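Local coordinates for protein D-3-phosphoglycerate dehydrogenase (Sulfolobus tokodaii, PDB 2EKL) that probably oxidises D-3-phosphoglycerate with NAD as cofactor, as a two-domain member of the D-isomer specific 2-hydroxyacid dehydrogenase family, at residues 52-58 with 80-84; 96-101 with 294-299. All coordinates share one frame. Numbering follows the deposited sequence.

Interaction 1: residues 52-58 with 80-84; sequences VRSRTKV and DNIDT
Two loops that follow neighbouring parallel strands, 49-52 and 71-74, meet here at the C-terminal end of the five-stranded parallel sheet in the substrate-binding domain of the dehydrogenase fold. Their backbones join in a single beta bridge, Val58 with Ile82 (CA to CA 4.8 Å): Val58 N donates to Asn81 O at 2.9 Å, and Asp83 N to Val58 O at 3.1 Å. Asn81, the residue most covered by the other loop, points its CA-CB bond into the loop of 52-58; with chi1 near +68° (p), its ND2 donates to Thr56 O at 2.8 Å and lies 3.1 Å from Arg53 O. The aliphatic part of Lys57 packs on the base of the asparagine, CD to Asn81 CB 3.5 Å, while Lys57 NZ turns back to Ser54 O at 2.9 Å. Val52 CG2 approaches Ile82 CD1 at 4.0 Å. An asparagine amide bound to a loop carbonyl thus ties the loop down where no regular strand pairing continues. Asp83 is the N-cap of helix 84-89, its OD1 accepting from Glu86 N; Val58 and Ile82 rest on Ile72 of strand 71-74, and Val58 also touches Ile63 of helix 60-65.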
loop_
_atom_site.group_PDB
_atom_site.type_symbol
_atom_site.label_atom_id
_atom_site.label_comp_id
_atom_site.label_asym_id
_atom_site.label_seq_id
_atom_site.Cartn_x
_atom_site.Cartn_y
_atom_site.Cartn_z
ATOM N N VAL A 52 -23.558 12.066 -20.418
ATOM C CA VAL A 52 -23.999 11.718 -19.076
ATOM C C VAL A 52 -22.853 11.200 -18.204
ATOM O O VAL A 52 -21.763 10.897 -18.720
ATOM C CB VAL A 52 -25.082 10.643 -19.185
ATOM C CG1 VAL A 52 -26.168 11.099 -20.158
ATOM C CG2 VAL A 52 -24.480 9.342 -19.676
ATOM N N ARG A 53 -23.099 11.239 -16.902
ATOM C CA ARG A 53 -22.033 10.643 -16.185
ATOM C C ARG A 53 -22.580 9.374 -15.613
ATOM O O ARG A 53 -22.606 8.319 -16.234
ATOM C CB ARG A 53 -21.597 11.587 -15.041
ATOM C CG ARG A 53 -20.116 11.966 -15.146
ATOM C CD ARG A 53 -19.435 12.214 -13.772
ATOM N NE ARG A 53 -20.359 12.811 -12.787
ATOM C CZ ARG A 53 -19.918 13.042 -11.542
ATOM N NH1 ARG A 53 -18.721 12.617 -11.136
ATOM N NH2 ARG A 53 -20.622 13.859 -10.774
ATOM N N SER A 54 -23.132 9.520 -14.396
ATOM C CA SER A 54 -23.677 8.338 -13.758
ATOM C C SER A 54 -25.281 8.368 -13.059
ATOM O O SER A 54 -26.145 7.497 -13.159
ATOM C CB SER A 54 -23.003 7.671 -12.315
ATOM O OG SER A 54 -23.566 6.532 -11.688
ATOM N N ARG A 55 -25.528 9.576 -12.561
ATOM C CA ARG A 55 -26.852 9.958 -12.076
ATOM C C ARG A 55 -27.946 9.707 -13.112
ATOM O O ARG A 55 -29.015 9.193 -12.783
ATOM C CB ARG A 55 -26.858 11.437 -11.682
ATOM C CG ARG A 55 -28.113 11.888 -10.948
ATOM C CD ARG A 55 -28.106 13.396 -10.742
ATOM N NE ARG A 55 -28.293 14.119 -11.998
ATOM C CZ ARG A 55 -29.478 14.391 -12.538
ATOM N NH1 ARG A 55 -30.592 14.003 -11.930
ATOM N NH2 ARG A 55 -29.551 15.047 -13.689
ATOM N N THR A 56 -27.672 10.073 -14.360
ATOM C CA THR A 56 -28.634 9.905 -15.445
ATOM C C THR A 56 -28.571 8.520 -16.078
ATOM O O THR A 56 -27.497 8.030 -16.416
ATOM C CB THR A 56 -28.401 10.956 -16.549
ATOM O OG1 THR A 56 -28.561 12.269 -15.996
ATOM C CG2 THR A 56 -29.392 10.762 -17.695
ATOM N N LYS A 57 -29.734 7.896 -16.241
ATOM C CA LYS A 57 -29.811 6.569 -16.838
ATOM C C LYS A 57 -30.344 6.643 -18.264
ATOM O O LYS A 57 -31.485 7.049 -18.490
ATOM C CB LYS A 57 -30.712 5.664 -15.995
ATOM C CG LYS A 57 -30.196 5.419 -14.582
ATOM C CD LYS A 57 -28.794 4.816 -14.600
ATOM C CE LYS A 57 -28.314 4.472 -13.197
ATOM N NZ LYS A 57 -28.273 5.663 -12.306
ATOM N N VAL A 58 -29.511 6.251 -19.221
ATOM C CA VAL A 58 -29.897 6.269 -20.626
ATOM C C VAL A 58 -30.521 4.924 -20.975
ATOM O O VAL A 58 -29.908 4.087 -21.639
ATOM C CB VAL A 58 -28.677 6.534 -21.536
ATOM C CG1 VAL A 58 -29.117 6.658 -22.987
ATOM C CG2 VAL A 58 -27.972 7.809 -21.089
ATOM N N ASP A 80 -22.425 1.000 -17.513
ATOM C CA ASP A 80 -23.512 0.318 -16.815
ATOM C C ASP A 80 -24.832 1.086 -16.764
ATOM O O ASP A 80 -25.876 0.502 -16.472
ATOM C CB ASP A 80 -23.081 -0.038 -15.390
ATOM C CG ASP A 80 -21.882 -0.965 -15.357
ATOM O OD1 ASP A 80 -21.888 -1.978 -16.090
ATOM O OD2 ASP A 80 -20.934 -0.688 -14.592
ATOM N N ASN A 81 -24.797 2.385 -17.043
ATOM C CA ASN A 81 -26.018 3.184 -17.003
ATOM C C ASN A 81 -26.562 3.459 -18.399
ATOM O O ASN A 81 -27.488 4.251 -18.568
ATOM C CB ASN A 81 -25.761 4.503 -16.265
ATOM C CG ASN A 81 -24.829 5.430 -17.022
ATOM O OD1 ASN A 81 -23.825 4.997 -17.585
ATOM N ND2 ASN A 81 -25.153 6.720 -17.024
ATOM N N ILE A 82 -25.986 2.795 -19.395
ATOM C CA ILE A 82 -26.411 2.962 -20.792
ATOM C C ILE A 82 -26.907 1.657 -21.373
ATOM O O ILE A 82 -26.319 0.604 -21.157
ATOM C CB ILE A 82 -25.244 3.415 -21.656
ATOM C CG1 ILE A 82 -24.688 4.738 -21.147
ATOM C CG2 ILE A 82 -25.753 3.632 -23.094
ATOM C CD1 ILE A 82 -25.690 5.881 -21.317
ATOM N N ASP A 83 -27.999 1.726 -22.127
ATOM C CA ASP A 83 -28.539 0.537 -22.771
ATOM C C ASP A 83 -27.796 0.403 -24.094
ATOM O O ASP A 83 -28.288 0.814 -25.147
ATOM C CB ASP A 83 -30.038 0.691 -23.028
ATOM C CG ASP A 83 -30.689 -0.613 -23.452
ATOM O OD1 ASP A 83 -30.177 -1.249 -24.398
ATOM O OD2 ASP A 83 -31.709 -1.002 -22.841
ATOM N N THR A 84 -26.598 -0.166 -24.027
ATOM C CA THR A 84 -25.752 -0.338 -25.198
ATOM C C THR A 84 -26.387 -1.164 -26.312
ATOM O O THR A 84 -26.118 -0.939 -27.491
ATOM C CB THR A 84 -24.406 -0.971 -24.802
ATOM O OG1 THR A 84 -24.639 -2.206 -24.115
ATOM C CG2 THR A 84 -23.631 -0.030 -23.886
#

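Interaction 2: residues 96-101 with 294-299; sequences YAPGAS and RVAEMT
Ala97, Ala100, Val295 and Met298 form the apolar centre where the loop between strand 93-95 and helix 102-118 lies against the long helix 289-309. Ala97 points its CB at the helix, 3.7 Å from Met298 CB and 4.2 Å from Val295 CG1. Ala100 CB reaches Val295 CG2 at 3.8 Å and Met298 SD at 3.6 Å. Met298 (chi1 m, chi2 t, chi3 p) extends along the loop until its CE lies 3.6 Å from Pro98 O. A type II turn from Ala97 to Ala100, closed by Ala100 N to Ala97 O at 3.2 Å, brings both alanines to the helix; Gly99 takes its positive phi of 77°. The backbones come nearest at Tyr96 and Thr299 (CA to CA 4.8 Å), where Thr299 OG1 donates within the helix to Val295 O at 2.8 Å and lies 3.7 Å from Ala97 CB. At the other, polar edge, Arg294 forks onto one carbonyl: NE and NH2 each donate to Ala100 O at 2.9 Å. A water donates to Gly99 O at 2.8 Å and accepts a weak bond from Arg294 NE at 3.3 Å. Arg294 NH2 also forms a salt bridge with Glu139 of the second subunit, and Ser101 touches the bound NAD. Small side chains thus allow close loop-to-helix packing, while one arginine joins this cofactor-side loop to the dimer partner.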
loop_
_atom_site.group_PDB
_atom_site.type_symbol
_atom_site.label_atom_id
_atom_site.label_comp_id
_atom_site.label_asym_id
_atom_site.label_seq_id
_atom_site.Cartn_x
_atom_site.Cartn_y
_atom_site.Cartn_z
ATOM N N TYR A 96 -16.847 6.690 -24.426
ATOM C CA TYR A 96 -16.523 6.905 -23.023
ATOM C C TYR A 96 -15.008 6.871 -22.863
ATOM O O TYR A 96 -14.285 7.159 -23.819
ATOM C CB TYR A 96 -17.208 5.858 -22.128
ATOM C CG TYR A 96 -16.776 4.420 -22.329
ATOM C CD1 TYR A 96 -16.925 3.789 -23.563
ATOM C CD2 TYR A 96 -16.251 3.680 -21.269
ATOM C CE1 TYR A 96 -16.564 2.451 -23.738
ATOM C CE2 TYR A 96 -15.886 2.344 -21.431
ATOM C CZ TYR A 96 -16.046 1.738 -22.668
ATOM O OH TYR A 96 -15.687 0.421 -22.833
ATOM N N ALA A 97 -14.520 6.525 -21.675
ATOM C CA ALA A 97 -13.075 6.500 -21.446
ATOM C C ALA A 97 -12.543 5.166 -20.927
ATOM O O ALA A 97 -12.054 5.080 -19.799
ATOM C CB ALA A 97 -12.691 7.623 -20.479
ATOM N N PRO A 98 -12.611 4.110 -21.752
ATOM C CA PRO A 98 -12.123 2.790 -21.338
ATOM C C PRO A 98 -10.629 2.757 -21.003
ATOM O O PRO A 98 -9.798 3.256 -21.763
ATOM C CB PRO A 98 -12.477 1.904 -22.533
ATOM C CG PRO A 98 -12.384 2.851 -23.690
ATOM C CD PRO A 98 -13.064 4.089 -23.153
ATOM N N GLY A 99 -10.304 2.163 -19.857
ATOM C CA GLY A 99 -8.920 2.057 -19.425
ATOM C C GLY A 99 -8.318 3.326 -18.841
ATOM O O GLY A 99 -7.161 3.332 -18.430
ATOM N N ALA A 100 -9.105 4.396 -18.783
ATOM C CA ALA A 100 -8.635 5.682 -18.274
ATOM C C ALA A 100 -8.090 5.706 -16.843
ATOM O O ALA A 100 -7.295 6.582 -16.498
ATOM C CB ALA A 100 -9.744 6.712 -18.401
ATOM N N SER A 101 -8.497 4.754 -16.010
ATOM C CA SER A 101 -8.045 4.755 -14.623
ATOM C C SER A 101 -7.134 3.595 -14.233
ATOM O O SER A 101 -6.840 3.409 -13.050
ATOM C CB SER A 101 -9.256 4.760 -13.690
ATOM O OG SER A 101 -9.919 3.509 -13.710
ATOM N N ARG A 294 -7.968 12.300 -17.085
ATOM C CA ARG A 294 -7.902 11.467 -18.281
ATOM C C ARG A 294 -9.303 11.051 -18.722
ATOM O O ARG A 294 -9.577 10.962 -19.922
ATOM C CB ARG A 294 -7.036 10.226 -18.044
ATOM C CG ARG A 294 -5.543 10.522 -17.975
ATOM C CD ARG A 294 -4.740 9.268 -18.263
ATOM N NE ARG A 294 -5.002 8.241 -17.266
ATOM C CZ ARG A 294 -4.426 8.198 -16.070
ATOM N NH1 ARG A 294 -3.541 9.127 -15.720
ATOM N NH2 ARG A 294 -4.751 7.233 -15.220
ATOM N N VAL A 295 -10.188 10.794 -17.763
ATOM C CA VAL A 295 -11.556 10.411 -18.095
ATOM C C VAL A 295 -12.203 11.536 -18.898
ATOM O O VAL A 295 -12.822 11.297 -19.934
ATOM C CB VAL A 295 -12.398 10.136 -16.825
ATOM C CG1 VAL A 295 -13.873 10.019 -17.187
ATOM C CG2 VAL A 295 -11.931 8.841 -16.167
ATOM N N ALA A 296 -12.042 12.766 -18.424
ATOM C CA ALA A 296 -12.611 13.922 -19.108
ATOM C C ALA A 296 -11.997 14.120 -20.492
ATOM O O ALA A 296 -12.720 14.307 -21.475
ATOM C CB ALA A 296 -12.417 15.181 -18.263
ATOM N N GLU A 297 -10.669 14.077 -20.569
ATOM C CA GLU A 297 -9.966 14.265 -21.840
ATOM C C GLU A 297 -10.279 13.183 -22.864
ATOM O O GLU A 297 -10.496 13.475 -24.040
ATOM C CB GLU A 297 -8.454 14.303 -21.618
ATOM C CG GLU A 297 -7.990 15.375 -20.650
ATOM C CD GLU A 297 -6.481 15.502 -20.616
ATOM O OE1 GLU A 297 -5.796 14.458 -20.582
ATOM O OE2 GLU A 297 -5.979 16.645 -20.617
ATOM N N MET A 298 -10.285 11.933 -22.417
ATOM C CA MET A 298 -10.569 10.821 -23.309
ATOM C C MET A 298 -12.007 10.849 -23.802
ATOM O O MET A 298 -12.268 10.605 -24.978
ATOM C CB MET A 298 -10.294 9.495 -22.603
ATOM C CG MET A 298 -8.827 9.229 -22.363
ATOM S SD MET A 298 -8.575 7.590 -21.674
ATOM C CE MET A 298 -9.419 6.597 -22.924
ATOM N N THR A 299 -12.940 11.141 -22.902
ATOM C CA THR A 299 -14.340 11.194 -23.288
ATOM C C THR A 299 -14.520 12.331 -24.290
ATOM O O THR A 299 -15.250 12.197 -25.271
ATOM C CB THR A 299 -15.253 11.415 -22.064
ATOM O OG1 THR A 299 -15.100 10.317 -21.151
ATOM C CG2 THR A 299 -16.718 11.499 -22.493
HETATM O O HOH W 1 -4.949 5.124 -18.337
#

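Interaction 1 precedes interaction 2 along the chain, and their centres lie 15 Å apart; the nearest atoms stay about 6 Å from each other, so the two do not touch. Three of the four segments are loops following successive parallel strands of the same five-stranded sheet, 49-52, 71-74 and 93-95. Interaction 1 joins loops only 22 residues apart, whereas interaction 2 spans 193 residues: the chain passes through the NAD-binding domain before helix 289-309 returns to the loop after strand 93-95. Interaction 2 lies closer to the cofactor: the side chain of Ser101 is about 3 Å from NAD, that of Ser54 in interaction 1 about 12 Å.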